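Local coordinates for protein manganese-containing pseudocatalase (Thermus thermophilus, PDB 2V8T) that probably breaks down hydrogen peroxide to water and oxygen at a dimanganese centre, at residues A[45-49]-A[137-141]; A[88-94]-A[272-278]. All coordinates share one frame. Where two conformers were deposited one is given. Residue numbers count along the deposited sequence, not the author numbering.

Contact 1 (45-49 with 137-141) and contact 2 (88-94 with 272-278) lie on opposite sides of the chain's centre, their centres 38 Å apart and their nearest atoms about 24 Å apart, and share no helix or strand. Contact 1 is buried: helix 36-49 meets the loop leading to helix 144-166 over 222 Å², with one side-chain amide hydrogen bond and an apolar contact. Contact 2 joins two loops, is partly buried, and covers 457 Å² with four direct hydrogen bonds, each donated by a backbone N, and four waters. Contact 1 belongs to the four-helix region around the manganese pair, whereas contact 2 lies away from the annotated sites. Both also touch the second subunit of the hexamer.

Contact 1: residues A[45-49]-A[137-141]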
loop_
_atom_site.group_PDB
_atom_site.type_symbol
_atom_site.label_atom_id
_atom_site.label_comp_id
_atom_site.label_asym_id
_atom_site.label_seq_id
_atom_site.Cartn_x
_atom_site.Cartn_y
_atom_site.Cartn_z
ATOM N N TYR A 45 3.098 -21.195 3.515
ATOM C CA TYR A 45 3.631 -21.144 2.157
ATOM C C TYR A 45 4.943 -21.888 2.038
ATOM O O TYR A 45 5.182 -22.555 1.029
ATOM C CB TYR A 45 3.706 -19.710 1.648
ATOM C CG TYR A 45 2.359 -19.239 1.170
ATOM C CD1 TYR A 45 1.982 -19.333 -0.159
ATOM C CD2 TYR A 45 1.393 -18.760 2.034
ATOM C CE1 TYR A 45 0.739 -18.986 -0.577
ATOM C CE2 TYR A 45 0.105 -18.405 1.640
ATOM C CZ TYR A 45 -0.189 -18.529 0.288
ATOM O OH TYR A 45 -1.448 -18.150 -0.169
ATOM N N GLN A 46 5.838 -21.792 3.047
ATOM C CA GLN A 46 7.048 -22.593 2.967
ATOM C C GLN A 46 6.705 -24.074 2.843
ATOM O O GLN A 46 7.350 -24.833 2.116
ATOM C CB GLN A 46 7.947 -22.371 4.193
ATOM C CG GLN A 46 8.607 -20.998 4.176
ATOM C CD GLN A 46 9.239 -20.694 5.512
ATOM O OE1 GLN A 46 9.407 -21.600 6.324
ATOM N NE2 GLN A 46 9.600 -19.447 5.765
ATOM N N SER A 47 5.679 -24.536 3.599
ATOM C CA SER A 47 5.317 -25.931 3.528
ATOM C C SER A 47 4.786 -26.295 2.145
ATOM O O SER A 47 5.116 -27.366 1.607
ATOM C CB SER A 47 4.345 -26.317 4.634
ATOM O OG SER A 47 2.999 -25.911 4.441
ATOM N N PHE A 48 3.979 -25.430 1.535
ATOM C CA PHE A 48 3.500 -25.698 0.175
ATOM C C PHE A 48 4.686 -25.806 -0.787
ATOM O O PHE A 48 4.746 -26.684 -1.658
ATOM C CB PHE A 48 2.553 -24.595 -0.306
ATOM C CG PHE A 48 1.305 -24.383 0.534
ATOM C CD1 PHE A 48 0.789 -25.356 1.374
ATOM C CD2 PHE A 48 0.622 -23.177 0.403
ATOM C CE1 PHE A 48 -0.380 -25.130 2.080
ATOM C CE2 PHE A 48 -0.559 -22.963 1.108
ATOM C CZ PHE A 48 -1.051 -23.927 1.940
ATOM N N ASN A 49 5.600 -24.839 -0.643
ATOM C CA ASN A 49 6.685 -24.627 -1.611
ATOM C C ASN A 49 7.904 -25.513 -1.352
ATOM O O ASN A 49 8.885 -25.435 -2.091
ATOM C CB ASN A 49 7.097 -23.161 -1.534
ATOM C CG ASN A 49 5.998 -22.202 -1.986
ATOM O OD1 ASN A 49 6.163 -20.931 -1.660
ATOM N ND2 ASN A 49 5.045 -22.607 -2.670
ATOM N N TYR A 137 4.825 -9.783 3.979
ATOM C CA TYR A 137 5.302 -10.241 5.291
ATOM C C TYR A 137 5.751 -11.707 5.247
ATOM O O TYR A 137 6.286 -12.199 6.256
ATOM C CB TYR A 137 4.274 -10.042 6.360
ATOM C CG TYR A 137 3.884 -8.607 6.675
ATOM C CD1 TYR A 137 4.677 -7.515 6.452
ATOM C CD2 TYR A 137 2.676 -8.373 7.307
ATOM C CE1 TYR A 137 4.254 -6.234 6.858
ATOM C CE2 TYR A 137 2.243 -7.150 7.736
ATOM C CZ TYR A 137 3.013 -6.085 7.499
ATOM O OH TYR A 137 2.590 -4.810 7.888
ATOM N N VAL A 138 5.517 -12.401 4.110
ATOM C CA VAL A 138 5.912 -13.809 3.926
ATOM C C VAL A 138 7.248 -13.861 3.200
ATOM O O VAL A 138 7.445 -13.184 2.192
ATOM C CB VAL A 138 4.819 -14.560 3.179
ATOM C CG1 VAL A 138 5.268 -15.948 2.741
ATOM C CG2 VAL A 138 3.565 -14.659 4.064
ATOM N N PHE A 139 8.112 -14.731 3.709
ATOM C CA PHE A 139 9.419 -15.045 3.118
ATOM C C PHE A 139 9.402 -16.540 2.778
ATOM O O PHE A 139 9.316 -17.387 3.668
ATOM C CB PHE A 139 10.530 -14.747 4.145
ATOM C CG PHE A 139 11.895 -14.999 3.599
ATOM C CD1 PHE A 139 12.499 -14.034 2.816
ATOM C CD2 PHE A 139 12.601 -16.169 3.861
ATOM C CE1 PHE A 139 13.773 -14.245 2.284
ATOM C CE2 PHE A 139 13.845 -16.384 3.359
ATOM C CZ PHE A 139 14.440 -15.418 2.587
ATOM N N THR A 140 9.469 -16.838 1.485
ATOM C CA THR A 140 9.454 -18.236 1.031
ATOM C C THR A 140 10.425 -18.339 -0.137
ATOM O O THR A 140 10.097 -18.163 -1.320
ATOM C CB THR A 140 8.035 -18.715 0.765
ATOM O OG1 THR A 140 8.034 -20.063 0.292
ATOM C CG2 THR A 140 7.218 -17.869 -0.207
ATOM N N SER A 141 11.695 -18.550 0.221
ATOM C CA SER A 141 12.800 -18.497 -0.731
ATOM C C SER A 141 13.064 -19.805 -1.442
ATOM O O SER A 141 13.821 -19.848 -2.414
ATOM C CB SER A 141 14.116 -18.114 -0.034
ATOM O OG SER A 141 14.636 -19.178 0.748
#
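The Thr140 side chain lies against residues 45-49 of helix 36-49, its OG1 3.8 Å from Gln46 CA and its CG2 4.4 Å from Tyr45 CB. Thr140 has 66 Å² covered by residues 45-49, the most of any residue here; its CA is 5.3 Å from Gln46 CA, and its OG1 2.8 Å from the modelled Asn49 OD1. Beside it, Val138 CG1 meets Tyr45 CB at 4.2 Å, an apolar contact made near the base of the tyrosine, whose ring leads away. Gln46 supplies the directional link: its NE2 donates to Phe139 O at 3.0 Å, nearly straight at 175°, and its OE1 accepts from Asn151 of helix 144-166. The Phe139 ring stacks with His150 of that helix and meets Phe153 of the third subunit edge-to-face. With the Gln46 side chain about 11 Å from a bound manganese ion, the contact fastens an extended loop to one helix of the ferritin-like four-helix bundle, the fold whose helices 36-49, 57-85, 144-166 and 172-200 carry the dimanganese site.

Contact 2: residues A[88-94]-A[272-278]; sequences NPGKDLE and FDAGHDA
Neither segment is regular helix or strand. Residues 88-91 form a type II turn, Lys91 N to Asn88 O 3.0 Å, with Gly90 (phi/psi 76/-3) at the third position, where positive phi favours glycine. Across from the turn runs 272-278: Pro89 CA is 4.3 Å from Ala274 CA, and Lys91 CA 4.7 Å from Gly275 CA. Gly90 N donates to Asp273 O (2.9 Å) and His276 N to Lys91 O (2.8 Å), setting this register. At Gly275 (77/-168) a CB would clash with Asn88 O and Lys91 O. Asp273 OD1 accepts from Gly275 N at 3.0 Å, an Asx turn. His276, the most covered residue (112 Å²), ties the loops together: with chi1 t, ND1 accepts from Glu94 N at 2.9 Å, while NE2 donates to Phe285 O. Glu94 OE1 (chi1 p, chi2 t) accepts from Ala278 N at 2.8 Å; a water bridges it to Asp277 OD1. Pro89 CB meets the Phe272 ring edge, 3.9 Å from CE1. Lys53 of the second subunit hydrogen-bonds to Phe272 O and Asp273 OD2, Arg51 of that subunit to Gly275 O. The pairing joins the loop after helix 57-85 to that between strand 269-270 and helix 288-299.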
loop_
_atom_site.group_PDB
_atom_site.type_symbol
_atom_site.label_atom_id
_atom_site.label_comp_id
_atom_site.label_asym_id
_atom_site.label_seq_id
_atom_site.Cartn_x
_atom_site.Cartn_y
_atom_site.Cartn_z
ATOM N N ASN A 88 -21.407 -7.391 25.531
ATOM C CA ASN A 88 -22.231 -8.325 26.290
ATOM C C ASN A 88 -21.788 -9.767 26.088
ATOM O O ASN A 88 -22.568 -10.588 25.610
ATOM C CB ASN A 88 -23.700 -8.228 25.859
ATOM C CG ASN A 88 -24.237 -6.867 26.010
ATOM O OD1 ASN A 88 -24.725 -6.225 24.969
ATOM N ND2 ASN A 88 -24.240 -6.360 27.176
ATOM N N PRO A 89 -20.530 -10.098 26.420
ATOM C CA PRO A 89 -20.052 -11.460 26.139
ATOM C C PRO A 89 -20.889 -12.550 26.649
ATOM O O PRO A 89 -21.366 -12.461 27.756
ATOM C CB PRO A 89 -18.663 -11.479 26.756
ATOM C CG PRO A 89 -18.614 -10.345 27.675
ATOM C CD PRO A 89 -19.519 -9.305 27.128
ATOM N N GLY A 90 -21.170 -13.554 25.780
ATOM C CA GLY A 90 -21.968 -14.683 26.103
ATOM C C GLY A 90 -23.463 -14.439 26.160
ATOM O O GLY A 90 -24.195 -15.462 26.294
ATOM N N LYS A 91 -23.946 -13.197 25.971
ATOM C CA LYS A 91 -25.393 -12.823 26.183
ATOM C C LYS A 91 -26.095 -12.599 24.859
ATOM O O LYS A 91 -25.673 -11.693 24.094
ATOM C CB LYS A 91 -25.570 -11.511 26.955
ATOM C CG LYS A 91 -26.992 -10.908 27.022
ATOM C CD LYS A 91 -27.113 -9.390 27.438
ATOM C CE LYS A 91 -28.399 -8.963 28.050
ATOM N NZ LYS A 91 -28.219 -8.714 29.477
ATOM N N ASP A 92 -27.116 -13.426 24.575
ATOM C CA ASP A 92 -27.637 -13.547 23.212
ATOM C C ASP A 92 -28.507 -12.387 22.789
ATOM O O ASP A 92 -28.698 -12.190 21.609
ATOM C CB ASP A 92 -28.488 -14.846 23.098
ATOM C CG ASP A 92 -27.686 -16.108 23.192
ATOM O OD1 ASP A 92 -26.458 -16.086 23.011
ATOM O OD2 ASP A 92 -28.351 -17.185 23.310
ATOM N N LEU A 93 -29.076 -11.614 23.725
ATOM C CA LEU A 93 -30.070 -10.602 23.355
ATOM C C LEU A 93 -30.015 -9.458 24.328
ATOM O O LEU A 93 -30.272 -9.665 25.520
ATOM C CB LEU A 93 -31.472 -11.203 23.283
ATOM C CG LEU A 93 -32.602 -10.189 22.917
ATOM C CD1 LEU A 93 -32.412 -9.712 21.569
ATOM C CD2 LEU A 93 -33.941 -10.886 23.230
ATOM N N GLU A 94 -29.726 -8.262 23.844
ATOM C CA GLU A 94 -29.857 -7.084 24.646
ATOM C C GLU A 94 -31.015 -6.241 24.086
ATOM O O GLU A 94 -31.273 -6.205 22.888
ATOM C CB GLU A 94 -28.629 -6.235 24.792
ATOM C CG GLU A 94 -28.200 -5.620 23.563
ATOM C CD GLU A 94 -27.020 -4.553 23.727
ATOM O OE1 GLU A 94 -26.391 -4.323 22.715
ATOM O OE2 GLU A 94 -26.820 -4.036 24.818
ATOM N N PHE A 272 -14.998 -18.575 21.990
ATOM C CA PHE A 272 -15.574 -17.365 22.549
ATOM C C PHE A 272 -16.704 -16.857 21.670
ATOM O O PHE A 272 -16.567 -16.836 20.444
ATOM C CB PHE A 272 -14.486 -16.294 22.667
ATOM C CG PHE A 272 -15.024 -14.969 23.160
ATOM C CD1 PHE A 272 -15.461 -14.835 24.452
ATOM C CD2 PHE A 272 -15.133 -13.904 22.291
ATOM C CE1 PHE A 272 -16.037 -13.632 24.873
ATOM C CE2 PHE A 272 -15.693 -12.717 22.727
ATOM C CZ PHE A 272 -16.149 -12.593 24.002
ATOM N N ASP A 273 -17.777 -16.415 22.301
ATOM C CA ASP A 273 -18.914 -15.806 21.606
ATOM C C ASP A 273 -19.180 -14.455 22.269
ATOM O O ASP A 273 -19.571 -14.375 23.443
ATOM C CB ASP A 273 -20.119 -16.737 21.702
ATOM C CG ASP A 273 -21.357 -16.239 20.968
ATOM O OD1 ASP A 273 -21.453 -15.082 20.577
ATOM O OD2 ASP A 273 -22.270 -17.100 20.786
ATOM N N ALA A 274 -19.006 -13.382 21.500
ATOM C CA ALA A 274 -19.154 -12.025 22.016
ATOM C C ALA A 274 -20.576 -11.616 22.317
ATOM O O ALA A 274 -20.737 -10.550 22.937
ATOM C CB ALA A 274 -18.549 -11.021 21.016
ATOM N N GLY A 275 -21.566 -12.406 21.919
ATOM C CA GLY A 275 -22.927 -12.064 22.236
ATOM C C GLY A 275 -23.489 -10.980 21.361
ATOM O O GLY A 275 -22.919 -10.593 20.332
ATOM N N HIS A 276 -24.637 -10.441 21.754
ATOM C CA HIS A 276 -25.321 -9.419 20.966
ATOM C C HIS A 276 -24.747 -8.043 21.270
ATOM O O HIS A 276 -24.589 -7.676 22.424
ATOM C CB HIS A 276 -26.803 -9.469 21.315
ATOM C CG HIS A 276 -27.677 -8.546 20.545
ATOM N ND1 HIS A 276 -28.846 -8.066 21.121
ATOM C CD2 HIS A 276 -27.577 -8.033 19.284
ATOM C CE1 HIS A 276 -29.406 -7.298 20.205
ATOM N NE2 HIS A 276 -28.668 -7.241 19.091
ATOM N N ASP A 277 -24.505 -7.257 20.225
ATOM C CA ASP A 277 -24.207 -5.832 20.334
ATOM C C ASP A 277 -25.143 -5.117 19.368
ATOM O O ASP A 277 -24.910 -5.069 18.151
ATOM C CB ASP A 277 -22.721 -5.548 20.048
ATOM C CG ASP A 277 -22.307 -4.104 20.268
ATOM O OD1 ASP A 277 -23.193 -3.215 20.110
ATOM O OD2 ASP A 277 -21.095 -3.876 20.528
ATOM N N ALA A 278 -26.284 -4.662 19.888
ATOM C CA ALA A 278 -27.323 -4.088 19.041
ATOM C C ALA A 278 -26.841 -2.862 18.271
ATOM O O ALA A 278 -27.203 -2.671 17.109
ATOM C CB ALA A 278 -28.550 -3.724 19.883
HETATM O O HOH W 1 -21.727 -8.049 22.813
HETATM O O HOH W 2 -25.061 -18.303 20.984
HETATM O O HOH W 3 -24.503 -15.134 21.432
HETATM O O HOH W 4 -25.128 -2.159 21.718
#